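Local coordinates for deseasin MCP-01 (Pseudoalteromonas sp., PDB 3VV3), which breaks down collagen as a bacterial collagenolytic serine protease of the subtilisin family, at residues 36-41 / 280-285; 171-176 / 212-217; 193-198 / 290-295; 245-250 / 317-322. All blocks are in the same frame, centred on the assembly; numbering follows the deposited sequence.

Interaction 1. Residues 36-41 / 280-285; sequences SISTGS and AALVLS
An ST turn in the 36-41 loop, with Ser-38 at its head, meets Leu-282 and Ser-285 at the far end of helix 269-284. Ser-38 OG lies anti to its own backbone N (chi1 -176°), and there it accepts from Gly-40 N at 3.1 Å. Ser-38 OG also stands 2.7 Å from Ser-285 OG. Ser-285 in turn has its hydroxyl between its backbone N and carbonyl carbon, and OG donates to Leu-282 O at 2.6 Å, in the carbonyl plane on a lone pair. That carbonyl also receives Ser-285 N, two bonds on one oxygen. In subtilases the start of the corresponding central helix carries the nucleophilic serine, so this contact fastens the loop to the helix at the opposite end from the probable nucleophile. Next to the two hydroxyls Leu-282 supplies the apolar part: CD1 comes within 3.4 Å of Gly-40 N and also touches Ser-38 O. At the backbone angles of Gly-40 a CB would be jammed against the carbonyl O of Thr-39, whereas toward Leu-282 CD1 it would only reach ordinary contact. Beside this, a water accepts from Ser-41 N at 3.0 Å and donates weakly to Ala-281 O. Away from the helix, Thr-39 is held by backbone bonds to His-128 and Asp-129, while Ser-41 OG bonds to Asp-43 N.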
loop_
_atom_site.group_PDB
_atom_site.type_symbol
_atom_site.label_atom_id
_atom_site.label_comp_id
_atom_site.label_asym_id
_atom_site.label_seq_id
_atom_site.Cartn_x
_atom_site.Cartn_y
_atom_site.Cartn_z
ATOM N N SER A 36 27.028 16.297 -8.634
ATOM C CA SER A 36 28.279 16.945 -9.027
ATOM C C SER A 36 29.128 17.225 -7.788
ATOM O O SER A 36 30.344 17.400 -7.877
ATOM C CB SER A 36 28.004 18.238 -9.807
ATOM O OG SER A 36 27.459 19.243 -8.972
ATOM N N ILE A 37 28.475 17.250 -6.629
ATOM C CA ILE A 37 29.142 17.478 -5.352
ATOM C C ILE A 37 29.477 16.151 -4.677
ATOM O O ILE A 37 30.598 15.943 -4.222
ATOM C CB ILE A 37 28.262 18.323 -4.410
ATOM C CG1 ILE A 37 27.955 19.689 -5.038
ATOM C CG2 ILE A 37 28.912 18.478 -3.031
ATOM C CD1 ILE A 37 26.895 20.488 -4.287
ATOM N N SER A 38 28.493 15.256 -4.613
ATOM C CA SER A 38 28.692 13.946 -4.012
ATOM C C SER A 38 27.691 12.945 -4.566
ATOM O O SER A 38 26.530 13.290 -4.797
ATOM C CB SER A 38 28.530 14.021 -2.493
ATOM O OG SER A 38 28.818 12.766 -1.893
ATOM N N THR A 39 28.150 11.715 -4.774
ATOM C CA THR A 39 27.261 10.602 -5.093
ATOM C C THR A 39 27.175 9.619 -3.924
ATOM O O THR A 39 26.616 8.532 -4.055
ATOM C CB THR A 39 27.662 9.872 -6.393
ATOM O OG1 THR A 39 29.066 9.575 -6.382
ATOM C CG2 THR A 39 27.337 10.739 -7.603
ATOM N N GLY A 40 27.735 10.013 -2.783
ATOM C CA GLY A 40 27.549 9.271 -1.546
ATOM C C GLY A 40 28.732 8.405 -1.167
ATOM O O GLY A 40 29.654 8.208 -1.956
ATOM N N SER A 41 28.701 7.872 0.049
ATOM C CA SER A 41 29.774 6.999 0.503
ATOM C C SER A 41 29.255 5.735 1.170
ATOM O O SER A 41 28.319 5.795 1.969
ATOM C CB SER A 41 30.678 7.742 1.480
ATOM O OG SER A 41 31.668 6.864 1.986
ATOM N N ALA A 280 19.441 12.764 3.464
ATOM C CA ALA A 280 20.159 12.923 4.723
ATOM C C ALA A 280 21.499 12.206 4.644
ATOM O O ALA A 280 22.532 12.760 5.040
ATOM C CB ALA A 280 19.333 12.396 5.904
ATOM N N ALA A 281 21.485 10.974 4.142
ATOM C CA ALA A 281 22.724 10.207 3.994
ATOM C C ALA A 281 23.701 10.901 3.045
ATOM O O ALA A 281 24.909 10.920 3.293
ATOM C CB ALA A 281 22.432 8.791 3.527
ATOM N N LEU A 282 23.181 11.467 1.955
ATOM C CA LEU A 282 24.037 12.180 1.002
ATOM C C LEU A 282 24.688 13.405 1.645
ATOM O O LEU A 282 25.884 13.662 1.452
ATOM C CB LEU A 282 23.253 12.577 -0.262
ATOM C CG LEU A 282 24.134 12.976 -1.457
ATOM C CD1 LEU A 282 25.076 11.828 -1.804
ATOM C CD2 LEU A 282 23.287 13.334 -2.666
ATOM N N VAL A 283 23.910 14.149 2.423
ATOM C CA VAL A 283 24.432 15.293 3.165
ATOM C C VAL A 283 25.570 14.856 4.098
ATOM O O VAL A 283 26.600 15.519 4.190
ATOM C CB VAL A 283 23.325 15.992 3.987
ATOM C CG1 VAL A 283 23.931 16.979 4.975
ATOM C CG2 VAL A 283 22.318 16.697 3.062
ATOM N N LEU A 284 25.381 13.731 4.780
ATOM C CA LEU A 284 26.379 13.260 5.739
ATOM C C LEU A 284 27.633 12.738 5.041
ATOM O O LEU A 284 28.651 12.485 5.691
ATOM C CB LEU A 284 25.782 12.187 6.647
ATOM C CG LEU A 284 24.762 12.682 7.674
ATOM C CD1 LEU A 284 24.039 11.492 8.323
ATOM C CD2 LEU A 284 25.449 13.529 8.731
ATOM N N SER A 285 27.572 12.572 3.722
ATOM C CA SER A 285 28.779 12.202 2.973
ATOM C C SER A 285 29.609 13.450 2.677
ATOM O O SER A 285 30.783 13.353 2.303
ATOM C CB SER A 285 28.444 11.457 1.673
ATOM O OG SER A 285 27.985 12.357 0.670
HETATM O O HOH W 1 26.099 8.755 1.352
#

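Interaction 2. Residues 171-176 / 212-217; sequences NSWGGG and HYPSNY
Trp-173 carries CG between its backbone N and carbonyl carbon (chi1 54°), and a chi2 of -90° then turns one indole face to Pro-214. The 171-176 loop has the Ser-X-Gly-Gly pattern that in subtilisins borders the substrate cleft, and the partner loop holds a cis peptide bond before Pro-214, as subtilisins also do. Pro-214 CD makes a CH-pi contact, 4.0 Å from the centroid of the six-membered ring of Trp-173, while Pro-214 CG lies over the same face, 3.8 Å from Trp-173 CH2. The two side chains cross at about a right angle. An alanine in place of Trp-173 would probably open a gap over Pro-214 CD and CG and leave Phe-137 without its edge-to-face partner. Alongside, Gly-175 N donates to Tyr-213 O at 2.9 Å. Gly-174 has to stay bare, because a CB would fall 2.4 Å from His-212 NE2. That imidazole is fixed in rotation by ND1, which donates in the ring plane to Ser-215 OG at 2.8 Å. The second subunit comes close too: Gly-176 makes backbone bonds to it, and His-212 packs on its Asp-203. Further along, a water donates to Gly-176 O and accepts from Tyr-213 N at 2.9 Å, and Gly-176 O also lies 3.6 Å from Tyr-213 CD2, at the ring's edge.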
loop_
_atom_site.group_PDB
_atom_site.type_symbol
_atom_site.label_atom_id
_atom_site.label_comp_id
_atom_site.label_asym_id
_atom_site.label_seq_id
_atom_site.Cartn_x
_atom_site.Cartn_y
_atom_site.Cartn_z
ATOM N N ASN A 171 11.727 5.153 8.202
ATOM C CA ASN A 171 10.545 4.532 8.782
ATOM C C ASN A 171 9.307 4.767 7.935
ATOM O O ASN A 171 8.504 5.661 8.225
ATOM C CB ASN A 171 10.338 5.041 10.209
ATOM C CG ASN A 171 11.553 4.797 11.078
ATOM O OD1 ASN A 171 12.434 5.659 11.201
ATOM N ND2 ASN A 171 11.631 3.609 11.650
ATOM N N SER A 172 9.189 3.973 6.874
ATOM C CA SER A 172 8.062 4.051 5.941
ATOM C C SER A 172 6.936 3.151 6.413
ATOM O O SER A 172 6.566 2.179 5.742
ATOM C CB SER A 172 8.507 3.645 4.536
ATOM O OG SER A 172 9.397 4.609 3.991
ATOM N N TRP A 173 6.416 3.469 7.591
ATOM C CA TRP A 173 5.371 2.685 8.225
ATOM C C TRP A 173 4.645 3.560 9.226
ATOM O O TRP A 173 5.142 4.615 9.614
ATOM C CB TRP A 173 5.940 1.437 8.925
ATOM C CG TRP A 173 7.061 1.696 9.922
ATOM C CD1 TRP A 173 8.403 1.732 9.654
ATOM C CD2 TRP A 173 6.931 1.921 11.335
ATOM N NE1 TRP A 173 9.111 1.979 10.809
ATOM C CE2 TRP A 173 8.232 2.096 11.853
ATOM C CE3 TRP A 173 5.843 1.996 12.210
ATOM C CZ2 TRP A 173 8.474 2.351 13.203
ATOM C CZ3 TRP A 173 6.088 2.241 13.558
ATOM C CH2 TRP A 173 7.389 2.420 14.035
ATOM N N GLY A 174 3.464 3.122 9.640
ATOM C CA GLY A 174 2.725 3.839 10.661
ATOM C C GLY A 174 1.550 3.019 11.145
ATOM O O GLY A 174 1.185 2.019 10.527
ATOM N N GLY A 175 0.970 3.437 12.263
ATOM C CA GLY A 175 -0.202 2.776 12.799
ATOM C C GLY A 175 -0.243 2.891 14.305
ATOM O O GLY A 175 0.782 3.126 14.950
ATOM N N GLY A 176 -1.437 2.753 14.867
ATOM C CA GLY A 176 -1.598 2.712 16.309
ATOM C C GLY A 176 -1.616 4.084 16.941
ATOM O O GLY A 176 -1.597 5.109 16.258
ATOM N N HIS A 212 -0.989 10.676 13.834
ATOM C CA HIS A 212 -0.555 9.474 13.144
ATOM C C HIS A 212 0.818 9.161 13.706
ATOM O O HIS A 212 1.648 10.059 13.831
ATOM C CB HIS A 212 -0.461 9.772 11.644
ATOM C CG HIS A 212 0.234 8.718 10.836
ATOM N ND1 HIS A 212 1.586 8.762 10.558
ATOM C CD2 HIS A 212 -0.243 7.623 10.196
ATOM C CE1 HIS A 212 1.914 7.724 9.809
ATOM N NE2 HIS A 212 0.821 7.019 9.569
ATOM N N TYR A 213 1.057 7.900 14.063
ATOM C CA TYR A 213 2.339 7.506 14.653
ATOM C C TYR A 213 3.098 6.546 13.745
ATOM O O TYR A 213 2.486 5.713 13.082
ATOM C CB TYR A 213 2.111 6.916 16.061
ATOM C CG TYR A 213 1.582 7.980 16.985
ATOM C CD1 TYR A 213 2.449 8.894 17.577
ATOM C CD2 TYR A 213 0.222 8.125 17.211
ATOM C CE1 TYR A 213 1.982 9.894 18.392
ATOM C CE2 TYR A 213 -0.259 9.132 18.032
ATOM C CZ TYR A 213 0.631 10.016 18.617
ATOM O OH TYR A 213 0.185 11.031 19.440
ATOM N N PRO A 214 4.441 6.640 13.725
ATOM C CA PRO A 214 5.276 7.484 14.593
ATOM C C PRO A 214 5.501 8.932 14.143
ATOM O O PRO A 214 6.220 9.649 14.835
ATOM C CB PRO A 214 6.628 6.750 14.595
ATOM C CG PRO A 214 6.670 6.080 13.237
ATOM C CD PRO A 214 5.239 5.642 12.988
ATOM N N SER A 215 4.921 9.370 13.033
ATOM C CA SER A 215 5.257 10.715 12.549
ATOM C C SER A 215 4.856 11.832 13.521
ATOM O O SER A 215 5.514 12.868 13.563
ATOM C CB SER A 215 4.702 10.976 11.148
ATOM O OG SER A 215 3.302 10.854 11.133
ATOM N N ASN A 216 3.805 11.619 14.315
ATOM C CA ASN A 216 3.375 12.634 15.283
ATOM C C ASN A 216 4.187 12.687 16.586
ATOM O O ASN A 216 3.956 13.576 17.411
ATOM C CB ASN A 216 1.872 12.519 15.610
ATOM C CG ASN A 216 0.995 13.365 14.696
ATOM O OD1 ASN A 216 0.874 13.092 13.504
ATOM N ND2 ASN A 216 0.372 14.402 15.258
ATOM N N TYR A 217 5.120 11.757 16.795
ATOM C CA TYR A 217 5.955 11.854 17.995
ATOM C C TYR A 217 6.659 13.204 17.977
ATOM O O TYR A 217 7.166 13.621 16.940
ATOM C CB TYR A 217 6.966 10.708 18.097
ATOM C CG TYR A 217 6.315 9.432 18.564
ATOM C CD1 TYR A 217 5.720 9.362 19.824
ATOM C CD2 TYR A 217 6.274 8.305 17.749
ATOM C CE1 TYR A 217 5.097 8.204 20.258
ATOM C CE2 TYR A 217 5.659 7.139 18.173
ATOM C CZ TYR A 217 5.072 7.096 19.433
ATOM O OH TYR A 217 4.452 5.946 19.864
HETATM O O HOH W 2 -1.210 6.155 13.691
#

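Interaction 3. Residues 193-198 / 290-295; sequences DILFVA and LTTLEL
Leu-195 and Thr-292 bring strand 195-199, an inner strand of the parallel sheet of the subtilase alpha/beta fold, against the first turn of helix 292-301. The apolar contacts come first. Thr-292 has CG2 anti to its backbone N, and this methyl is 4.0 Å from Leu-195 CD1 and 3.6 Å from Ile-194 O. One turn further along the helix, Leu-295 CD2 meets Leu-195 CD2, also at 4.0 Å. Both leucines and the threonine are buried, and the leucine side chains cross obliquely.

The polar contacts gather just before the strand, where Asp-193 has positive phi and ends the preceding helix in a Schellman motif. Thr-292 OG1 packs 3.1 Å from Asp-193 C, but its angle to Asp-193 O is too poor for a hydrogen bond. A water makes the connection instead, donating to Asp-193 OD1 at 2.7 Å and accepting from Thr-292 N at 3.0 Å. Arg-167 adds a second tie: it bonds to the carbonyl oxygens of Asp-193 and Leu-290 and, weakly, to Thr-292 OG1.

Capping is the third kind. Thr-291 and Glu-294 form a capping box, in which Thr-291 OG1 accepts from Glu-294 N at 3.0 Å and Glu-294 OE1 accepts from Thr-291 N at 2.9 Å, on its anti side and 32° out of the carboxylate plane.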
loop_
_atom_site.group_PDB
_atom_site.type_symbol
_atom_site.label_atom_id
_atom_site.label_comp_id
_atom_site.label_asym_id
_atom_site.label_seq_id
_atom_site.Cartn_x
_atom_site.Cartn_y
_atom_site.Cartn_z
ATOM N N ASP A 193 22.532 10.348 18.230
ATOM C CA ASP A 193 22.702 11.220 17.058
ATOM C C ASP A 193 22.117 10.641 15.777
ATOM O O ASP A 193 22.704 10.760 14.699
ATOM C CB ASP A 193 24.175 11.605 16.856
ATOM C CG ASP A 193 24.775 12.283 18.085
ATOM O OD1 ASP A 193 24.121 13.175 18.661
ATOM O OD2 ASP A 193 25.908 11.918 18.471
ATOM N N ILE A 194 20.937 10.041 15.903
ATOM C CA ILE A 194 20.267 9.420 14.765
ATOM C C ILE A 194 19.025 10.218 14.375
ATOM O O ILE A 194 18.243 10.626 15.231
ATOM C CB ILE A 194 19.874 7.968 15.097
ATOM C CG1 ILE A 194 21.135 7.155 15.404
ATOM C CG2 ILE A 194 19.079 7.331 13.942
ATOM C CD1 ILE A 194 20.854 5.731 15.885
ATOM N N LEU A 195 18.870 10.440 13.074
ATOM C CA LEU A 195 17.709 11.132 12.532
ATOM C C LEU A 195 16.659 10.090 12.179
ATOM O O LEU A 195 16.956 9.126 11.480
ATOM C CB LEU A 195 18.116 11.892 11.271
ATOM C CG LEU A 195 17.033 12.667 10.521
ATOM C CD1 LEU A 195 16.684 13.931 11.289
ATOM C CD2 LEU A 195 17.531 13.007 9.119
ATOM N N PHE A 196 15.431 10.295 12.657
ATOM C CA PHE A 196 14.352 9.316 12.527
ATOM C C PHE A 196 13.369 9.863 11.507
ATOM O O PHE A 196 12.525 10.691 11.847
ATOM C CB PHE A 196 13.655 9.135 13.892
ATOM C CG PHE A 196 12.644 8.001 13.944
ATOM C CD1 PHE A 196 11.355 8.174 13.460
ATOM C CD2 PHE A 196 12.985 6.776 14.510
ATOM C CE1 PHE A 196 10.425 7.138 13.522
ATOM C CE2 PHE A 196 12.065 5.734 14.571
ATOM C CZ PHE A 196 10.787 5.916 14.077
ATOM N N VAL A 197 13.490 9.420 10.257
ATOM C CA VAL A 197 12.625 9.921 9.191
ATOM C C VAL A 197 11.363 9.069 9.127
ATOM O O VAL A 197 11.445 7.845 9.154
ATOM C CB VAL A 197 13.342 9.882 7.836
ATOM C CG1 VAL A 197 12.555 10.672 6.798
ATOM C CG2 VAL A 197 14.757 10.443 7.980
ATOM N N ALA A 198 10.197 9.708 9.051
ATOM C CA ALA A 198 8.933 8.979 9.174
ATOM C C ALA A 198 7.887 9.489 8.191
ATOM O O ALA A 198 7.827 10.681 7.915
ATOM C CB ALA A 198 8.398 9.084 10.604
ATOM N N LEU A 290 27.523 17.783 11.266
ATOM C CA LEU A 290 26.214 18.319 11.614
ATOM C C LEU A 290 25.590 17.561 12.784
ATOM O O LEU A 290 25.639 16.337 12.824
ATOM C CB LEU A 290 25.281 18.243 10.401
ATOM C CG LEU A 290 25.732 19.046 9.181
ATOM C CD1 LEU A 290 24.927 18.682 7.934
ATOM C CD2 LEU A 290 25.654 20.539 9.473
ATOM N N THR A 291 24.999 18.285 13.730
ATOM C CA THR A 291 24.192 17.634 14.756
ATOM C C THR A 291 22.935 17.121 14.065
ATOM O O THR A 291 22.622 17.538 12.954
ATOM C CB THR A 291 23.757 18.604 15.862
ATOM O OG1 THR A 291 22.879 19.591 15.311
ATOM C CG2 THR A 291 24.964 19.291 16.504
ATOM N N THR A 292 22.214 16.223 14.722
ATOM C CA THR A 292 20.985 15.684 14.147
ATOM C C THR A 292 19.987 16.797 13.842
ATOM O O THR A 292 19.362 16.827 12.772
ATOM C CB THR A 292 20.345 14.679 15.108
ATOM O OG1 THR A 292 21.269 13.617 15.349
ATOM C CG2 THR A 292 19.060 14.100 14.522
ATOM N N LEU A 293 19.829 17.707 14.792
ATOM C CA LEU A 293 18.913 18.825 14.621
ATOM C C LEU A 293 19.350 19.746 13.476
ATOM O O LEU A 293 18.521 20.261 12.735
ATOM C CB LEU A 293 18.795 19.618 15.923
ATOM C CG LEU A 293 17.879 20.845 15.871
ATOM C CD1 LEU A 293 16.458 20.448 15.481
ATOM C CD2 LEU A 293 17.891 21.579 17.206
ATOM N N GLU A 294 20.652 19.972 13.340
ATOM C CA GLU A 294 21.148 20.784 12.228
ATOM C C GLU A 294 20.847 20.123 10.895
ATOM O O GLU A 294 20.442 20.787 9.936
ATOM C CB GLU A 294 22.656 21.035 12.361
ATOM C CG GLU A 294 23.010 22.077 13.403
ATOM C CD GLU A 294 24.503 22.164 13.669
ATOM O OE1 GLU A 294 25.236 21.195 13.357
ATOM O OE2 GLU A 294 24.936 23.208 14.204
ATOM N N LEU A 295 21.050 18.808 10.844
ATOM C CA LEU A 295 20.742 18.015 9.659
ATOM C C LEU A 295 19.263 18.133 9.290
ATOM O O LEU A 295 18.911 18.387 8.132
ATOM C CB LEU A 295 21.103 16.552 9.904
ATOM C CG LEU A 295 20.845 15.582 8.752
ATOM C CD1 LEU A 295 21.548 16.056 7.487
ATOM C CD2 LEU A 295 21.314 14.163 9.118
HETATM O O HOH W 3 23.209 15.367 17.397
#

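Interaction 4. Residues 245-250 / 317-322; sequences VDMGAP and TRLNVN
Gly-248 and Arg-318 pair in a single parallel bridge, which sets residues 317-318 beside strand 247-250, the last strand of the central sheet. Gly-248 N donates to Thr-317 O at 3.0 Å, and Leu-319 N returns a bond to Gly-248 O at 2.8 Å. Gly-248 O also takes a CA-H...O contact from Arg-318. Around this bridge, Met-247 bends at chi3 (-66°) and lays CE 3.6 Å from Leu-319 CA, while Ala-249 CB touches Leu-319 CB at 3.9 Å. Helix 269-284 covers Ala-249 and Leu-319 through Val-276 and Ala-279.

Outward from the bridge, the Arg-318 chain bends at chi2 and chi3, and NH1 donates to Leu-319 O at 2.9 Å from above the carbonyl plane. NH1 also forms a salt bridge with Asp-304, and NH2 one with Asp-232. A leucine in place of Arg-318 would probably cost Asp-304 and Asp-232 their salt bridges and leave Leu-319 O without this donor. With a calcium ion about 6 Å from the arginine side chain, the buried guanidinium probably depends on these two carboxylates to offset its charge.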
loop_
_atom_site.group_PDB
_atom_site.type_symbol
_atom_site.label_atom_id
_atom_site.label_comp_id
_atom_site.label_asym_id
_atom_site.label_seq_id
_atom_site.Cartn_x
_atom_site.Cartn_y
_atom_site.Cartn_z
ATOM N N VAL A 245 3.832 17.792 10.631
ATOM C CA VAL A 245 4.565 17.325 9.453
ATOM C C VAL A 245 5.534 18.428 9.024
ATOM O O VAL A 245 5.195 19.611 9.071
ATOM C CB VAL A 245 3.609 16.930 8.299
ATOM C CG1 VAL A 245 4.403 16.424 7.082
ATOM C CG2 VAL A 245 2.626 15.861 8.775
ATOM N N ASP A 246 6.735 18.049 8.603
ATOM C CA ASP A 246 7.810 19.031 8.445
ATOM C C ASP A 246 8.023 19.551 7.026
ATOM O O ASP A 246 8.283 20.738 6.829
ATOM C CB ASP A 246 9.117 18.442 8.982
ATOM C CG ASP A 246 9.022 18.087 10.447
ATOM O OD1 ASP A 246 8.589 18.966 11.229
ATOM O OD2 ASP A 246 9.375 16.941 10.814
ATOM N N MET A 247 7.940 18.658 6.046
ATOM C CA MET A 247 8.253 19.010 4.662
ATOM C C MET A 247 7.750 17.909 3.738
ATOM O O MET A 247 7.227 16.904 4.206
ATOM C CB MET A 247 9.764 19.193 4.483
ATOM C CG MET A 247 10.567 17.926 4.792
ATOM S SD MET A 247 12.345 18.158 4.552
ATOM C CE MET A 247 12.426 18.415 2.780
ATOM N N GLY A 248 7.919 18.091 2.432
ATOM C CA GLY A 248 7.473 17.093 1.474
ATOM C C GLY A 248 8.594 16.593 0.584
ATOM O O GLY A 248 9.646 17.218 0.499
ATOM N N ALA A 249 8.370 15.458 -0.071
ATOM C CA ALA A 249 9.309 14.908 -1.046
ATOM C C ALA A 249 8.528 14.002 -2.002
ATOM O O ALA A 249 7.410 13.586 -1.686
ATOM C CB ALA A 249 10.437 14.129 -0.350
ATOM N N PRO A 250 9.107 13.687 -3.165
ATOM C CA PRO A 250 8.382 12.884 -4.157
ATOM C C PRO A 250 7.925 11.511 -3.638
ATOM O O PRO A 250 8.742 10.699 -3.166
ATOM C CB PRO A 250 9.408 12.718 -5.287
ATOM C CG PRO A 250 10.254 13.937 -5.182
ATOM C CD PRO A 250 10.398 14.169 -3.692
ATOM N N THR A 317 8.301 23.400 2.432
ATOM C CA THR A 317 9.228 23.148 1.343
ATOM C C THR A 317 9.177 21.706 0.846
ATOM O O THR A 317 8.757 20.798 1.563
ATOM C CB THR A 317 10.671 23.428 1.769
ATOM O OG1 THR A 317 10.982 22.606 2.901
ATOM C CG2 THR A 317 10.854 24.902 2.143
ATOM N N ARG A 318 9.620 21.526 -0.389
ATOM C CA ARG A 318 9.781 20.219 -0.992
ATOM C C ARG A 318 11.274 19.953 -1.122
ATOM O O ARG A 318 12.023 20.823 -1.557
ATOM C CB ARG A 318 9.102 20.183 -2.368
ATOM C CG ARG A 318 9.073 18.799 -3.019
ATOM C CD ARG A 318 10.214 18.596 -4.009
ATOM N NE ARG A 318 10.100 19.527 -5.134
ATOM C CZ ARG A 318 11.013 20.435 -5.458
ATOM N NH1 ARG A 318 12.144 20.532 -4.762
ATOM N NH2 ARG A 318 10.801 21.241 -6.495
ATOM N N LEU A 319 11.693 18.749 -0.732
ATOM C CA LEU A 319 13.109 18.362 -0.712
ATOM C C LEU A 319 13.907 18.817 -1.931
ATOM O O LEU A 319 13.489 18.626 -3.073
ATOM C CB LEU A 319 13.226 16.843 -0.581
ATOM C CG LEU A 319 14.628 16.230 -0.566
ATOM C CD1 LEU A 319 15.397 16.628 0.686
ATOM C CD2 LEU A 319 14.511 14.710 -0.688
ATOM N N ASN A 320 15.074 19.401 -1.681
ATOM C CA ASN A 320 16.018 19.673 -2.749
ATOM C C ASN A 320 17.413 19.297 -2.283
ATOM O O ASN A 320 18.015 20.000 -1.475
ATOM C CB ASN A 320 15.979 21.143 -3.170
ATOM C CG ASN A 320 16.798 21.394 -4.418
ATOM O OD1 ASN A 320 17.970 21.020 -4.487
ATOM N ND2 ASN A 320 16.172 21.990 -5.430
ATOM N N VAL A 321 17.913 18.171 -2.780
ATOM C CA VAL A 321 19.144 17.619 -2.235
ATOM C C VAL A 321 20.364 18.372 -2.752
ATOM O O VAL A 321 21.393 18.434 -2.073
ATOM C CB VAL A 321 19.267 16.092 -2.446
ATOM C CG1 VAL A 321 19.406 15.738 -3.930
ATOM C CG2 VAL A 321 20.448 15.531 -1.615
ATOM N N ASN A 322 20.239 18.977 -3.932
ATOM C CA ASN A 322 21.323 19.826 -4.411
ATOM C C ASN A 322 21.543 20.982 -3.447
ATOM O O ASN A 322 22.668 21.226 -2.996
ATOM C CB ASN A 322 21.042 20.355 -5.822
ATOM C CG ASN A 322 22.197 21.190 -6.363
ATOM O OD1 ASN A 322 23.352 20.760 -6.335
ATOM N ND2 ASN A 322 21.890 22.393 -6.833
#

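From the N terminus, the 36-41 loop comes first, and its contact with 280-285 in interaction 1 closes a loop of 238 residues. Interaction 2 is nested inside that loop, joining the loop after strand 166-171 to the one before strand 222-228. Interaction 3 starts within the loop of interaction 2, at 193-198, and finishes beyond 285, so it crosses both. Interaction 4 opens at 245-250, after interaction 2 has closed, and ends last, crossing 1 and 3. Helix 269-284 links three of them: Ala-280 packs on Leu-195 of interaction 3, and Leu-282 on Val-321 of interaction 4. Interactions 2 and 3 meet where Asn-171 N probably bonds to Val-197 O.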